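Local coordinates for Mlr3007 protein (PDB 3QQM) that probably transfers amino groups between branched-chain amino acids and 2-oxoglutarate, using pyridoxal 5'-phosphate as cofactor, at residues Leu37-Gly42 with Gly174-Val179; Thr73-Ala78 with Ala83-Gln88; Glu139-Asn144 with Tyr195-Leu200; Ala159-Gly162 with Leu166-Pro169. All coordinates share one frame; numbering follows the deposited sequence.

In the fold
Contacts 1 and 3 are buried, contact 2 is partly buried and contact 4 lies at the surface. Contact 1 joins helix 33-47 to the loop before helix 179-186 beside the cofactor phosphate, and an arginine does the work. Contact 2 is a regular antiparallel strand pair held by backbone bonds. It touches contact 1 through leucine packing, as Leu-40 meets Leu-75 and Leu-77. Contacts 3 and 4 lie on the other side of the chain's centre from contact 2 and reach the same six-stranded sheet. Contact 3 is purely apolar across its segments. Contact 4 is mainly backbone bonding, and Leu-200 of contact 3 packs on its Ala-159.

Contact 1: residues Leu37-Gly42 with Gly174-Val179; sequences LARLYG and GLLPGV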
loop_
_atom_site.group_PDB
_atom_site.type_symbol
_atom_site.label_atom_id
_atom_site.label_comp_id
_atom_site.label_asym_id
_atom_site.label_seq_id
_atom_site.Cartn_x
_atom_site.Cartn_y
_atom_site.Cartn_z
ATOM N N LEU A 37 5.130 11.702 3.256
ATOM C CA LEU A 37 5.620 12.322 4.479
ATOM C C LEU A 37 4.439 12.725 5.388
ATOM O O LEU A 37 4.512 12.592 6.592
ATOM C CB LEU A 37 6.510 13.524 4.149
ATOM C CG LEU A 37 7.791 13.165 3.394
ATOM C CD1 LEU A 37 8.585 14.389 3.027
ATOM C CD2 LEU A 37 8.646 12.260 4.227
ATOM N N ALA A 38 3.352 13.189 4.800
ATOM C CA ALA A 38 2.175 13.551 5.590
ATOM C C ALA A 38 1.736 12.332 6.388
ATOM O O ALA A 38 1.529 12.430 7.589
ATOM C CB ALA A 38 1.023 14.054 4.716
ATOM N N ARG A 39 1.608 11.190 5.713
ATOM C CA ARG A 39 1.211 9.965 6.376
ATOM C C ARG A 39 2.215 9.538 7.448
ATOM O O ARG A 39 1.823 9.246 8.551
ATOM C CB ARG A 39 1.063 8.827 5.381
ATOM C CG ARG A 39 0.607 7.527 6.060
ATOM C CD ARG A 39 0.180 6.535 5.069
ATOM N NE ARG A 39 1.279 6.059 4.240
ATOM C CZ ARG A 39 1.107 5.287 3.170
ATOM N NH1 ARG A 39 -0.117 4.996 2.747
ATOM N NH2 ARG A 39 2.153 4.878 2.458
ATOM N N LEU A 40 3.492 9.441 7.077
ATOM C CA LEU A 40 4.542 9.037 8.008
ATOM C C LEU A 40 4.622 9.953 9.232
ATOM O O LEU A 40 4.668 9.481 10.375
ATOM C CB LEU A 40 5.910 9.020 7.312
ATOM C CG LEU A 40 7.103 8.711 8.203
ATOM C CD1 LEU A 40 6.981 7.309 8.804
ATOM C CD2 LEU A 40 8.379 8.856 7.408
ATOM N N TYR A 41 4.620 11.257 9.001
ATOM C CA TYR A 41 4.718 12.177 10.115
ATOM C C TYR A 41 3.455 12.160 10.971
ATOM O O TYR A 41 3.539 12.260 12.207
ATOM C CB TYR A 41 5.057 13.578 9.656
ATOM C CG TYR A 41 6.405 13.707 9.002
ATOM C CD1 TYR A 41 7.474 12.977 9.442
ATOM C CD2 TYR A 41 6.644 14.684 8.065
ATOM C CE1 TYR A 41 8.727 13.124 8.877
ATOM C CE2 TYR A 41 7.901 14.856 7.508
ATOM C CZ TYR A 41 8.935 14.076 7.923
ATOM O OH TYR A 41 10.186 14.223 7.384
ATOM N N GLY A 42 2.303 12.010 10.324
ATOM C CA GLY A 42 1.028 11.959 11.033
ATOM C C GLY A 42 0.980 10.713 11.922
ATOM O O GLY A 42 0.646 10.806 13.090
ATOM N N GLY A 174 -11.622 -1.456 7.186
ATOM C CA GLY A 174 -10.397 -1.990 7.777
ATOM C C GLY A 174 -9.356 -2.176 6.695
ATOM O O GLY A 174 -9.268 -3.242 6.068
ATOM N N LEU A 175 -8.592 -1.119 6.453
ATOM C CA LEU A 175 -7.520 -1.112 5.438
ATOM C C LEU A 175 -6.598 0.111 5.613
ATOM O O LEU A 175 -6.888 1.036 6.385
ATOM C CB LEU A 175 -8.082 -1.069 4.016
ATOM C CG LEU A 175 -9.138 0.040 3.807
ATOM C CD1 LEU A 175 -8.921 0.858 2.531
ATOM C CD2 LEU A 175 -10.556 -0.545 3.901
ATOM N N LEU A 176 -5.498 0.098 4.870
ATOM C CA LEU A 176 -4.550 1.178 4.878
ATOM C C LEU A 176 -5.010 2.309 3.948
ATOM O O LEU A 176 -5.356 2.064 2.799
ATOM C CB LEU A 176 -3.212 0.685 4.393
ATOM C CG LEU A 176 -2.104 1.718 4.434
ATOM C CD1 LEU A 176 -1.689 1.918 5.855
ATOM C CD2 LEU A 176 -0.894 1.295 3.569
ATOM N N PRO A 177 -5.052 3.554 4.459
ATOM C CA PRO A 177 -5.390 4.616 3.553
ATOM C C PRO A 177 -4.168 4.853 2.701
ATOM O O PRO A 177 -3.279 5.606 3.091
ATOM C CB PRO A 177 -5.674 5.814 4.479
ATOM C CG PRO A 177 -4.897 5.540 5.701
ATOM C CD PRO A 177 -4.962 4.024 5.851
ATOM N N GLY A 178 -4.093 4.157 1.576
ATOM C CA GLY A 178 -2.972 4.288 0.673
ATOM C C GLY A 178 -2.829 5.672 0.081
ATOM O O GLY A 178 -3.795 6.430 -0.042
ATOM N N VAL A 179 -1.589 5.986 -0.270
ATOM C CA VAL A 179 -1.209 7.245 -0.863
ATOM C C VAL A 179 -1.713 7.371 -2.322
ATOM O O VAL A 179 -2.159 8.423 -2.717
ATOM C CB VAL A 179 0.314 7.424 -0.742
ATOM C CG1 VAL A 179 0.869 8.440 -1.768
ATOM C CG2 VAL A 179 0.673 7.791 0.725
#
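Arg-39 leaves its helix extended, with CG opposite the backbone N (chi1 -179°), and then bends at chi3 (67°), which lays its guanidinium over Val-179. The CG2 branch of Val-179 sits against one guanidinium face, over its centre, 3.5 Å from Arg-39 CZ. The two side chains meet at a slant. At the edge of the group, Arg-39 NH1 gives a hydrogen bond of 3.2 Å to Pro-177 O. The oxygen lies close to the guanidinium plane, but the bond is bent, with an N-H...O angle of 143°. Gly-178 CA is at the same edge, 3.6 Å from Arg-39 NH1. Leu-176 CD2 approaches obliquely, 3.9 Å from Arg-39 NH1.

Arg-39 NH1 and Val-179 N are both donors and do not bond each other. Both instead give hydrogen bonds to phosphate oxygen OP1 of the modified Lys-118, which carries the cofactor. Arg-39 NH2 forms a salt bridge with Glu-20. Thus the valine methyl, the backbone carbonyl, the phosphate and the carboxylate together fix the guanidinium. With an alanine at Arg-39, the phosphate would probably lose one of its donors, and Glu-20 and Pro-177 O would be left without this mate.

Gly-178 is the N-cap of helix 179-186, so the start of that helix faces the phosphate and its dipole probably adds to the attraction. A helix N-terminus and an arginine gathered round the cofactor phosphate are consistent with the phosphate-binding site of class-IV pyridoxal-phosphate aminotransferases.

Contact 2: residues Thr73-Ala78 with Ala83-Gln88; sequences TRLALA and ATASAQ. With EDO (1,2-ethanediol), chain Q.
Arg-74 and Ser-86 face each other as a hydrogen-bonded antiparallel pair. Arg-74 N bonds to Ser-86 O at 2.7 Å, and Ser-86 N bonds back to Arg-74 O. From its CB, 4.2 Å from Ser-86 O, the arginine chain runs out with CG opposite the backbone N (chi1 -173°). It bends at chi3. NE then comes back to a water, with a weak bond of 2.8 Å from Arg-74 NE to the water oxygen. That water donates to Arg-74 O and also bonds Thr-84 OG1, so it bridges the two strands. At the tip, Ser-86 CB lies over one face of the guanidinium, 4.1 Å from Arg-74 CZ and 3.7 Å from Arg-74 NH2.

The next hydrogen-bonded pair is Ala-76 with Thr-84. Thr-84 OG1 lies 3.5 Å from Ala-76 CB and shares a hydrogen bond with O2 of an ethanediol, probably a crystallisation additive. The same ethanediol is hydrogen-bonded to Glu-17.

The opposite face of the sheet carries Thr-73, Leu-75 and Leu-77 with Ala-87, Ala-85 and Ala-83. Leu-75 CD1 reaches across to Thr-84 O at 3.3 Å and to Ala-85 CB at 4.1 Å. Leu-75 also packs on Leu-40 of helix 33-47 and on Ile-56 of helix 53-64, so these helices lie against that face. Strand 17-25 makes backbone hydrogen bonds to the other side of strand 71-78, as between Glu-20 and Leu-75. The arrangement is a beta hairpin of strands 71-78 and 83-89, in which strand 83-89 is an outermost strand of a four-stranded antiparallel sheet.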
loop_
_atom_site.group_PDB
_atom_site.type_symbol
_atom_site.label_atom_id
_atom_site.label_comp_id
_atom_site.label_asym_id
_atom_site.label_seq_id
_atom_site.Cartn_x
_atom_site.Cartn_y
_atom_site.Cartn_z
ATOM N N THR A 73 12.176 2.971 -3.260
ATOM C CA THR A 73 12.775 3.443 -2.050
ATOM C C THR A 73 11.960 3.062 -0.841
ATOM O O THR A 73 10.787 3.361 -0.780
ATOM C CB THR A 73 12.873 4.961 -2.093
ATOM O OG1 THR A 73 13.600 5.355 -3.273
ATOM C CG2 THR A 73 13.556 5.495 -0.817
ATOM N N ARG A 74 12.592 2.394 0.122
ATOM C CA ARG A 74 11.904 2.012 1.340
ATOM C C ARG A 74 12.455 2.829 2.509
ATOM O O ARG A 74 13.638 2.737 2.837
ATOM C CB ARG A 74 12.064 0.520 1.653
ATOM C CG ARG A 74 11.203 0.086 2.854
ATOM C CD ARG A 74 11.569 -1.258 3.451
ATOM N NE ARG A 74 12.939 -1.244 3.968
ATOM C CZ ARG A 74 13.970 -1.887 3.415
ATOM N NH1 ARG A 74 13.795 -2.708 2.371
ATOM N NH2 ARG A 74 15.170 -1.775 3.952
ATOM N N LEU A 75 11.567 3.581 3.156
ATOM C CA LEU A 75 11.894 4.411 4.326
ATOM C C LEU A 75 11.268 3.750 5.538
ATOM O O LEU A 75 10.104 3.377 5.476
ATOM C CB LEU A 75 11.313 5.801 4.164
ATOM C CG LEU A 75 11.615 6.815 5.260
ATOM C CD1 LEU A 75 13.119 7.116 5.343
ATOM C CD2 LEU A 75 10.792 8.112 5.028
ATOM N N ALA A 76 12.032 3.584 6.623
ATOM C CA ALA A 76 11.526 2.950 7.848
ATOM C C ALA A 76 11.897 3.758 9.082
ATOM O O ALA A 76 12.990 4.289 9.173
ATOM C CB ALA A 76 12.042 1.520 7.985
ATOM N N LEU A 77 10.962 3.823 10.029
ATOM C CA LEU A 77 11.145 4.553 11.273
ATOM C C LEU A 77 10.797 3.699 12.499
ATOM O O LEU A 77 9.714 3.117 12.584
ATOM C CB LEU A 77 10.240 5.777 11.257
ATOM C CG LEU A 77 10.282 6.718 12.452
ATOM C CD1 LEU A 77 11.644 7.439 12.533
ATOM C CD2 LEU A 77 9.115 7.710 12.353
ATOM N N ALA A 78 11.720 3.642 13.442
ATOM C CA ALA A 78 11.523 2.931 14.695
ATOM C C ALA A 78 11.056 3.947 15.748
ATOM O O ALA A 78 11.344 5.152 15.632
ATOM C CB ALA A 78 12.808 2.232 15.150
ATOM N N ALA A 83 16.127 5.571 11.918
ATOM C CA ALA A 83 15.584 5.514 10.564
ATOM C C ALA A 83 16.531 4.945 9.521
ATOM O O ALA A 83 17.748 5.072 9.618
ATOM C CB ALA A 83 15.159 6.904 10.120
ATOM N N THR A 84 15.940 4.331 8.507
ATOM C CA THR A 84 16.676 3.779 7.405
ATOM C C THR A 84 15.979 4.095 6.103
ATOM O O THR A 84 14.767 4.292 6.062
ATOM C CB THR A 84 16.832 2.216 7.503
ATOM O OG1 THR A 84 15.532 1.589 7.443
ATOM C CG2 THR A 84 17.568 1.815 8.787
ATOM N N ALA A 85 16.778 4.159 5.043
ATOM C CA ALA A 85 16.289 4.363 3.697
ATOM C C ALA A 85 17.115 3.467 2.771
ATOM O O ALA A 85 18.348 3.443 2.833
ATOM C CB ALA A 85 16.388 5.807 3.285
ATOM N N SER A 86 16.416 2.696 1.947
ATOM C CA SER A 86 17.027 1.811 0.987
ATOM C C SER A 86 16.458 2.080 -0.393
ATOM O O SER A 86 15.222 2.149 -0.568
ATOM C CB SER A 86 16.744 0.368 1.361
ATOM O OG SER A 86 17.137 -0.520 0.331
ATOM N N ALA A 87 17.357 2.188 -1.376
ATOM C CA ALA A 87 16.969 2.419 -2.754
ATOM C C ALA A 87 17.564 1.358 -3.685
ATOM O O ALA A 87 18.746 1.015 -3.585
ATOM C CB ALA A 87 17.404 3.809 -3.204
ATOM N N GLN A 88 16.730 0.848 -4.579
ATOM C CA GLN A 88 17.143 -0.116 -5.586
ATOM C C GLN A 88 16.371 0.208 -6.850
ATOM O O GLN A 88 15.293 0.746 -6.777
ATOM C CB GLN A 88 16.863 -1.537 -5.138
ATOM C CG GLN A 88 17.424 -1.872 -3.801
ATOM C CD GLN A 88 17.412 -3.328 -3.540
ATOM O OE1 GLN A 88 18.126 -4.092 -4.200
ATOM N NE2 GLN A 88 16.627 -3.749 -2.538
HETATM C C1 EDO Q . 15.356 1.580 12.349
HETATM O O1 EDO Q . 15.444 0.174 12.584
HETATM C C2 EDO Q . 14.484 1.886 11.126
HETATM O O2 EDO Q . 14.563 0.886 10.109
HETATM O O HOH W 1 14.455 0.872 4.927
#

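Contact 3: residues Glu139-Asn144 with Tyr195-Leu200; sequences EVLLAN and YSYDDL. With EDO (1,2-ethanediol), chain T.
The six-stranded mixed sheet meets the short, weakly bonded helix at about 197-200 here, where Leu-141 of strand 139-143 touches Tyr-197 and Leu-200. The contact is small and apolar. Leu-141 CD1 does all the touching from the strand. Leu-141 and Leu-200 meet tip to tip, with Leu-141 CD1 4.0 Å from Leu-200 CD1. The same methyl of Leu-141 lies at the ring edge of Tyr-197, near the ring plane, 4.1 Å from Tyr-197 CE1. The leucine and tyrosine side chains cross at about a right angle. The tyrosine CG is opposite its backbone N (chi1 -165°), which turns the ring end toward the strand. Tyr-197 OH is held elsewhere, by a hydrogen bond to Val-221 O. Val-157 and Leu-101, on other strands of the sheet, also pack on Leu-141.

A capping box starts this weak helix. Asp-199 N bonds to Ser-196 OG at 3.2 Å, and Ser-196 N bonds back to Asp-199 OD2 at 3.1 Å. These bonds help fix the turn that presents Tyr-197 and Leu-200.

Glu-139, at the start of the strand, takes no part in the packing. It bonds to the loop of residues 153-155: its OE1 to Thr-153 OG1, its OE2 to Ile-154 N and Thr-155 OG1. An alanine here removes both carboxylate oxygens, so Thr-153 OG1, Thr-155 OG1 and Ile-154 N would probably be left without this partner and the loop would be freer to move. The glutamate chain bends at chi2 (60°) and curls its carboxylate back to its own strand. There, Val-140 N meets Glu-139 OE1 on the anti side at 2.8 Å, tilted 29° out of the carboxylate plane.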
loop_
_atom_site.group_PDB
_atom_site.type_symbol
_atom_site.label_atom_id
_atom_site.label_comp_id
_atom_site.label_asym_id
_atom_site.label_seq_id
_atom_site.Cartn_x
_atom_site.Cartn_y
_atom_site.Cartn_z
ATOM N N GLU A 139 -1.536 -10.996 -6.727
ATOM C CA GLU A 139 -1.950 -10.271 -5.525
ATOM C C GLU A 139 -3.127 -10.992 -4.866
ATOM O O GLU A 139 -3.970 -11.569 -5.528
ATOM C CB GLU A 139 -2.283 -8.808 -5.863
ATOM C CG GLU A 139 -2.838 -7.917 -4.726
ATOM C CD GLU A 139 -1.893 -7.773 -3.516
ATOM O OE1 GLU A 139 -1.429 -8.795 -2.983
ATOM O OE2 GLU A 139 -1.710 -6.626 -3.033
ATOM N N VAL A 140 -3.165 -10.924 -3.542
ATOM C CA VAL A 140 -4.164 -11.577 -2.746
ATOM C C VAL A 140 -4.999 -10.544 -2.037
ATOM O O VAL A 140 -4.455 -9.655 -1.372
ATOM C CB VAL A 140 -3.461 -12.491 -1.695
ATOM C CG1 VAL A 140 -4.468 -13.192 -0.780
ATOM C CG2 VAL A 140 -2.606 -13.489 -2.398
ATOM N N LEU A 141 -6.318 -10.656 -2.158
ATOM C CA LEU A 141 -7.204 -9.734 -1.492
ATOM C C LEU A 141 -7.681 -10.316 -0.166
ATOM O O LEU A 141 -7.777 -11.543 -0.005
ATOM C CB LEU A 141 -8.428 -9.412 -2.354
ATOM C CG LEU A 141 -8.210 -8.890 -3.780
ATOM C CD1 LEU A 141 -9.560 -8.499 -4.415
ATOM C CD2 LEU A 141 -7.226 -7.708 -3.792
ATOM N N LEU A 142 -7.968 -9.422 0.781
ATOM C CA LEU A 142 -8.491 -9.779 2.086
ATOM C C LEU A 142 -9.818 -9.044 2.323
ATOM O O LEU A 142 -9.960 -7.873 1.964
ATOM C CB LEU A 142 -7.521 -9.376 3.216
ATOM C CG LEU A 142 -6.132 -10.017 3.256
ATOM C CD1 LEU A 142 -5.254 -9.373 2.199
ATOM C CD2 LEU A 142 -5.501 -9.852 4.621
ATOM N N ALA A 143 -10.762 -9.740 2.944
ATOM C CA ALA A 143 -12.059 -9.179 3.310
ATOM C C ALA A 143 -12.125 -9.102 4.834
ATOM O O ALA A 143 -11.296 -9.653 5.495
ATOM C CB ALA A 143 -13.210 -10.041 2.764
ATOM N N ASN A 144 -13.117 -8.401 5.374
ATOM C CA ASN A 144 -13.274 -8.254 6.819
ATOM C C ASN A 144 -14.361 -9.177 7.376
ATOM O O ASN A 144 -14.874 -10.019 6.654
ATOM C CB ASN A 144 -13.557 -6.793 7.171
ATOM C CG ASN A 144 -14.900 -6.291 6.626
ATOM O OD1 ASN A 144 -15.780 -7.086 6.218
ATOM N ND2 ASN A 144 -15.075 -4.963 6.638
ATOM N N TYR A 195 -18.099 -3.368 -1.012
ATOM C CA TYR A 195 -18.421 -4.491 -1.875
ATOM C C TYR A 195 -17.683 -5.766 -1.459
ATOM O O TYR A 195 -16.657 -5.716 -0.795
ATOM C CB TYR A 195 -18.171 -4.141 -3.359
ATOM C CG TYR A 195 -16.814 -3.529 -3.688
ATOM C CD1 TYR A 195 -15.660 -4.295 -3.718
ATOM C CD2 TYR A 195 -16.712 -2.214 -4.067
ATOM C CE1 TYR A 195 -14.427 -3.724 -4.059
ATOM C CE2 TYR A 195 -15.488 -1.653 -4.448
ATOM C CZ TYR A 195 -14.361 -2.399 -4.422
ATOM O OH TYR A 195 -13.164 -1.803 -4.768
ATOM N N SER A 196 -18.247 -6.897 -1.850
ATOM C CA SER A 196 -17.707 -8.209 -1.555
ATOM C C SER A 196 -16.935 -8.752 -2.733
ATOM O O SER A 196 -16.921 -8.154 -3.797
ATOM C CB SER A 196 -18.849 -9.181 -1.303
ATOM O OG SER A 196 -19.569 -9.357 -2.486
ATOM N N TYR A 197 -16.338 -9.929 -2.559
ATOM C CA TYR A 197 -15.590 -10.554 -3.630
ATOM C C TYR A 197 -16.517 -10.851 -4.767
ATOM O O TYR A 197 -16.198 -10.593 -5.924
ATOM C CB TYR A 197 -14.938 -11.860 -3.180
ATOM C CG TYR A 197 -13.875 -12.329 -4.133
ATOM C CD1 TYR A 197 -12.701 -11.606 -4.253
ATOM C CD2 TYR A 197 -14.003 -13.513 -4.868
ATOM C CE1 TYR A 197 -11.681 -11.997 -5.102
ATOM C CE2 TYR A 197 -12.964 -13.943 -5.738
ATOM C CZ TYR A 197 -11.805 -13.164 -5.836
ATOM O OH TYR A 197 -10.729 -13.465 -6.653
ATOM N N ASP A 198 -17.686 -11.355 -4.430
ATOM C CA ASP A 198 -18.665 -11.728 -5.441
ATOM C C ASP A 198 -19.138 -10.518 -6.279
ATOM O O ASP A 198 -19.317 -10.641 -7.480
ATOM C CB ASP A 198 -19.845 -12.428 -4.785
ATOM C CG ASP A 198 -20.741 -13.069 -5.788
ATOM O OD1 ASP A 198 -20.386 -14.147 -6.325
ATOM O OD2 ASP A 198 -21.811 -12.494 -6.026
ATOM N N ASP A 199 -19.349 -9.364 -5.637
ATOM C CA ASP A 199 -19.720 -8.132 -6.358
ATOM C C ASP A 199 -18.671 -7.769 -7.407
ATOM O O ASP A 199 -19.013 -7.283 -8.461
ATOM C CB ASP A 199 -19.841 -6.934 -5.397
ATOM C CG ASP A 199 -20.986 -7.065 -4.431
ATOM O OD1 ASP A 199 -21.987 -7.727 -4.805
ATOM O OD2 ASP A 199 -20.898 -6.472 -3.319
ATOM N N LEU A 200 -17.388 -7.959 -7.079
ATOM C CA LEU A 200 -16.290 -7.665 -8.005
ATOM C C LEU A 200 -16.390 -8.411 -9.315
ATOM O O LEU A 200 -15.882 -7.953 -10.324
ATOM C CB LEU A 200 -14.936 -7.977 -7.374
ATOM C CG LEU A 200 -14.451 -6.991 -6.327
ATOM C CD1 LEU A 200 -13.106 -7.404 -5.783
ATOM C CD2 LEU A 200 -14.370 -5.586 -6.926
HETATM C C1 EDO T . 3.603 -9.205 -3.255
HETATM O O1 EDO T . 4.345 -10.388 -2.951
HETATM C C2 EDO T . 2.537 -9.525 -4.301
HETATM O O2 EDO T . 1.305 -9.902 -3.691
#

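Contact 4: residues Ala159-Gly162 with Leu166-Pro169; sequences ADFG and LATP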
loop_
_atom_site.group_PDB
_atom_site.type_symbol
_atom_site.label_atom_id
_atom_site.label_comp_id
_atom_site.label_asym_id
_atom_site.label_seq_id
_atom_site.Cartn_x
_atom_site.Cartn_y
_atom_site.Cartn_z
ATOM N N ALA A 159 -12.412 -0.657 -8.366
ATOM C CA ALA A 159 -13.324 -1.354 -9.245
ATOM C C ALA A 159 -14.244 -0.398 -9.987
ATOM O O ALA A 159 -14.876 0.481 -9.389
ATOM C CB ALA A 159 -14.129 -2.366 -8.443
ATOM N N ASP A 160 -14.317 -0.595 -11.298
ATOM C CA ASP A 160 -15.146 0.207 -12.182
ATOM C C ASP A 160 -16.351 -0.619 -12.543
ATOM O O ASP A 160 -16.239 -1.574 -13.317
ATOM C CB ASP A 160 -14.350 0.546 -13.424
ATOM C CG ASP A 160 -15.115 1.434 -14.415
ATOM O OD1 ASP A 160 -16.364 1.603 -14.311
ATOM O OD2 ASP A 160 -14.427 1.974 -15.294
ATOM N N PHE A 161 -17.511 -0.271 -11.984
ATOM C CA PHE A 161 -18.738 -1.050 -12.258
ATOM C C PHE A 161 -19.453 -0.621 -13.523
ATOM O O PHE A 161 -20.594 -1.027 -13.754
ATOM C CB PHE A 161 -19.680 -1.049 -11.056
ATOM C CG PHE A 161 -19.097 -1.747 -9.855
ATOM C CD1 PHE A 161 -19.120 -3.145 -9.769
ATOM C CD2 PHE A 161 -18.509 -1.025 -8.823
ATOM C CE1 PHE A 161 -18.572 -3.796 -8.684
ATOM C CE2 PHE A 161 -17.962 -1.686 -7.716
ATOM C CZ PHE A 161 -17.989 -3.066 -7.649
ATOM N N GLY A 162 -18.784 0.206 -14.329
ATOM C CA GLY A 162 -19.330 0.648 -15.608
ATOM C C GLY A 162 -19.338 2.141 -15.875
ATOM O O GLY A 162 -19.205 2.561 -17.015
ATOM N N LEU A 166 -13.710 4.826 -10.106
ATOM C CA LEU A 166 -12.959 3.766 -9.450
ATOM C C LEU A 166 -13.460 3.610 -7.993
ATOM O O LEU A 166 -13.087 4.369 -7.104
ATOM C CB LEU A 166 -11.457 4.067 -9.518
ATOM C CG LEU A 166 -10.880 4.089 -10.975
ATOM C CD1 LEU A 166 -9.484 4.737 -11.016
ATOM C CD2 LEU A 166 -10.849 2.713 -11.643
ATOM N N ALA A 167 -14.352 2.651 -7.784
ATOM C CA ALA A 167 -14.937 2.385 -6.469
ATOM C C ALA A 167 -13.894 1.656 -5.665
ATOM O O ALA A 167 -13.401 0.634 -6.100
ATOM C CB ALA A 167 -16.234 1.546 -6.603
ATOM N N THR A 168 -13.526 2.220 -4.523
ATOM C CA THR A 168 -12.503 1.658 -3.652
ATOM C C THR A 168 -13.094 1.503 -2.248
ATOM O O THR A 168 -13.869 2.367 -1.814
ATOM C CB THR A 168 -11.262 2.582 -3.625
ATOM O OG1 THR A 168 -10.153 1.883 -3.067
ATOM C CG2 THR A 168 -11.527 3.883 -2.827
ATOM N N PRO A 169 -12.753 0.405 -1.538
ATOM C CA PRO A 169 -13.331 0.192 -0.229
ATOM C C PRO A 169 -13.202 1.384 0.746
ATOM O O PRO A 169 -12.133 1.992 0.873
ATOM C CB PRO A 169 -12.575 -1.026 0.274
ATOM C CG PRO A 169 -12.285 -1.783 -0.921
ATOM C CD PRO A 169 -11.930 -0.752 -1.931
#
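Ala-167 and Ala-159 form the heart of this contact, paired as a single antiparallel hydrogen-bonded bridge. Ala-159 N gives a bond of 2.8 Å to Ala-167 O, and Ala-167 N gives one of 2.7 Å to Ala-159 O. The first is the straighter, with an N-H...O angle of 166° against 152° for the second. Ala-167 O takes a second bond, from Tyr-195 OH, so two donors grip this oxygen.

The methyl of Ala-167 points toward the other segment. Ala-167 CB lies 3.3 Å from Ala-159 O and 3.8 Å from Phe-161 CE2. It meets the phenyl ring at its edge, near the ring plane. The ring reaches it because Phe-161 CG lies opposite the carbonyl carbon (chi1 -65°). Ser-202 packs on the ring as well. Leu-166, the third main residue, touches only lightly here, with Leu-166 CD2 4.5 Å from Asp-160 CB. It packs elsewhere on Phe-158 and Phe-207.

Beyond the bridge the chain turns away. Asp-160 OD1 accepts from Gly-162 N at 2.8 Å, which makes an Asx turn, and it also accepts from Gly-164 N. The backbone angles of Gly-162 suit glycine, since a CB there would jam against the preceding carbonyl oxygen.

The bridge joins strand 156-160, an edge of the six-stranded sheet, to strand 166-169, which pairs in parallel with strand 190-193. The chemistry is chiefly that of the main chain. The pairing therefore probably depends little on the two small side chains, and the aspartate holds the connecting turn through backbone N-H groups.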